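Local structure of Rho guanine nucleotide exchange factor 3 (Mus musculus, 2Z0Q) at residues 332-335 against 336-340. The protein acts as a guanine nucleotide exchange factor for the small GTPases RhoA and RhoB, and this chain is its DH-PH fragment. Numbering follows the deposited sequence.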
loop_
_atom_site.group_PDB
_atom_site.type_symbol
_atom_site.label_atom_id
_atom_site.label_comp_id
_atom_site.label_asym_id
_atom_site.label_seq_id
_atom_site.Cartn_x
_atom_site.Cartn_y
_atom_site.Cartn_z
ATOM N N PHE A 332 5.358 -8.454 13.718
ATOM C CA PHE A 332 5.933 -7.501 12.784
ATOM C C PHE A 332 5.234 -6.139 12.810
ATOM O O PHE A 332 5.887 -5.085 12.821
ATOM C CB PHE A 332 5.877 -8.108 11.366
ATOM C CG PHE A 332 6.304 -7.169 10.284
ATOM C CD1 PHE A 332 7.616 -6.711 10.212
ATOM C CD2 PHE A 332 5.391 -6.734 9.336
ATOM C CE1 PHE A 332 8.019 -5.826 9.218
ATOM C CE2 PHE A 332 5.766 -5.859 8.342
ATOM C CZ PHE A 332 7.095 -5.396 8.277
ATOM N N ASN A 333 3.903 -6.161 12.837
ATOM C CA ASN A 333 3.141 -4.911 12.872
ATOM C C ASN A 333 3.410 -4.142 14.178
ATOM O O ASN A 333 3.432 -2.919 14.179
ATOM C CB ASN A 333 1.631 -5.188 12.737
ATOM C CG ASN A 333 0.809 -3.909 12.516
ATOM O OD1 ASN A 333 1.145 -3.069 11.667
ATOM N ND2 ASN A 333 -0.275 -3.758 13.272
ATOM N N LYS A 334 3.588 -4.862 15.283
ATOM C CA LYS A 334 3.876 -4.181 16.553
ATOM C C LYS A 334 5.212 -3.447 16.451
ATOM O O LYS A 334 5.322 -2.271 16.812
ATOM C CB LYS A 334 3.917 -5.167 17.729
ATOM C CG LYS A 334 4.563 -4.492 18.991
ATOM C CD LYS A 334 4.304 -5.292 20.267
ATOM C CE LYS A 334 5.319 -4.880 21.372
ATOM N NZ LYS A 334 4.988 -5.588 22.647
ATOM N N GLN A 335 6.242 -4.119 15.917
ATOM C CA GLN A 335 7.532 -3.446 15.767
ATOM C C GLN A 335 7.432 -2.218 14.850
ATOM O O GLN A 335 8.048 -1.202 15.138
ATOM C CB GLN A 335 8.618 -4.427 15.230
ATOM C CG GLN A 335 10.060 -3.878 15.350
ATOM C CD GLN A 335 10.482 -3.641 16.801
ATOM O OE1 GLN A 335 10.305 -4.516 17.652
ATOM N NE2 GLN A 335 11.048 -2.473 17.078
ATOM N N GLN A 336 6.662 -2.326 13.758
ATOM C CA GLN A 336 6.468 -1.217 12.814
ATOM C C GLN A 336 5.931 0.008 13.552
ATOM O O GLN A 336 6.406 1.117 13.374
ATOM C CB GLN A 336 5.474 -1.621 11.712
ATOM C CG GLN A 336 5.885 -2.848 10.854
ATOM C CD GLN A 336 4.854 -3.165 9.753
ATOM O OE1 GLN A 336 3.688 -3.510 10.036
ATOM N NE2 GLN A 336 5.284 -3.040 8.484
ATOM N N TRP A 337 4.913 -0.211 14.383
ATOM C CA TRP A 337 4.349 0.873 15.192
ATOM C C TRP A 337 5.378 1.456 16.146
ATOM O O TRP A 337 5.519 2.667 16.258
ATOM C CB TRP A 337 3.127 0.377 15.972
ATOM C CG TRP A 337 1.855 0.506 15.186
ATOM C CD1 TRP A 337 1.162 -0.487 14.551
ATOM C CD2 TRP A 337 1.145 1.720 14.925
ATOM N NE1 TRP A 337 0.057 0.046 13.911
ATOM C CE2 TRP A 337 0.028 1.391 14.128
ATOM C CE3 TRP A 337 1.344 3.051 15.291
ATOM C CZ2 TRP A 337 -0.884 2.360 13.688
ATOM C CZ3 TRP A 337 0.441 4.012 14.854
ATOM C CH2 TRP A 337 -0.660 3.653 14.062
ATOM N N LEU A 338 6.087 0.594 16.871
ATOM C CA LEU A 338 7.116 1.102 17.773
ATOM C C LEU A 338 8.166 1.923 16.994
ATOM O O LEU A 338 8.522 3.036 17.394
ATOM C CB LEU A 338 7.807 -0.079 18.497
ATOM C CG LEU A 338 6.978 -0.926 19.457
ATOM C CD1 LEU A 338 7.925 -1.913 20.190
ATOM C CD2 LEU A 338 6.296 -0.039 20.483
ATOM N N ASN A 339 8.649 1.376 15.867
ATOM C CA ASN A 339 9.663 2.091 15.067
ATOM C C ASN A 339 9.148 3.460 14.600
ATOM O O ASN A 339 9.820 4.469 14.777
ATOM C CB ASN A 339 10.078 1.273 13.825
ATOM C CG ASN A 339 10.723 -0.063 14.164
ATOM O OD1 ASN A 339 11.192 -0.296 15.284
ATOM N ND2 ASN A 339 10.771 -0.955 13.169
ATOM N N CYS A 340 7.935 3.505 14.028
ATOM C CA CYS A 340 7.392 4.781 13.540
ATOM C C CYS A 340 7.156 5.827 14.610
ATOM O O CYS A 340 7.440 6.992 14.414
ATOM C CB CYS A 340 6.100 4.555 12.751
ATOM S SG CYS A 340 6.382 3.702 11.199
#
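From F332 to N339 the backbone runs as regular alpha-helix, with Q336 N, W337 N, L338 N and N339 N bonded to the carbonyl oxygens of F332, N333, K334 and Q335, the last at 2.7 Å between N339 N and Q335 O. This is part of helix 331-345, the C-terminal helix of the PH domain, which packs against the domain's beta-sheet. On the outer side, Q336 lies over one face of the F332 ring. Its CG stands 3.9 Å from the ring centroid and only 12° off the normal, a CH-pi contact set by a first torsion of -60°, which puts CG beside the backbone N and anti to the carbonyl carbon. With an alanine here the CH-pi partner over that face is gone, and the F332 ring is likely to be freer to turn. One position on, the W337 indole stands with its edge toward N333, whose carbonyl O is 3.3 Å from W337 CD1; the ring itself reaches inward to C234, L238 and V248. L338 also faces the sheet, touching L283, and its CD1 sits 4.1 Å from K334 CE. The K334 chain carries NZ to a salt bridge with D285 and a hydrogen bond to F310 O. On the exposed side, Q335 bends at its second torsion and carries its amide onward, toward the next turn, where NE2 gives a nearly straight 2.8 Å hydrogen bond to N339 OD1, tilted 30° from the plane of that carbonyl.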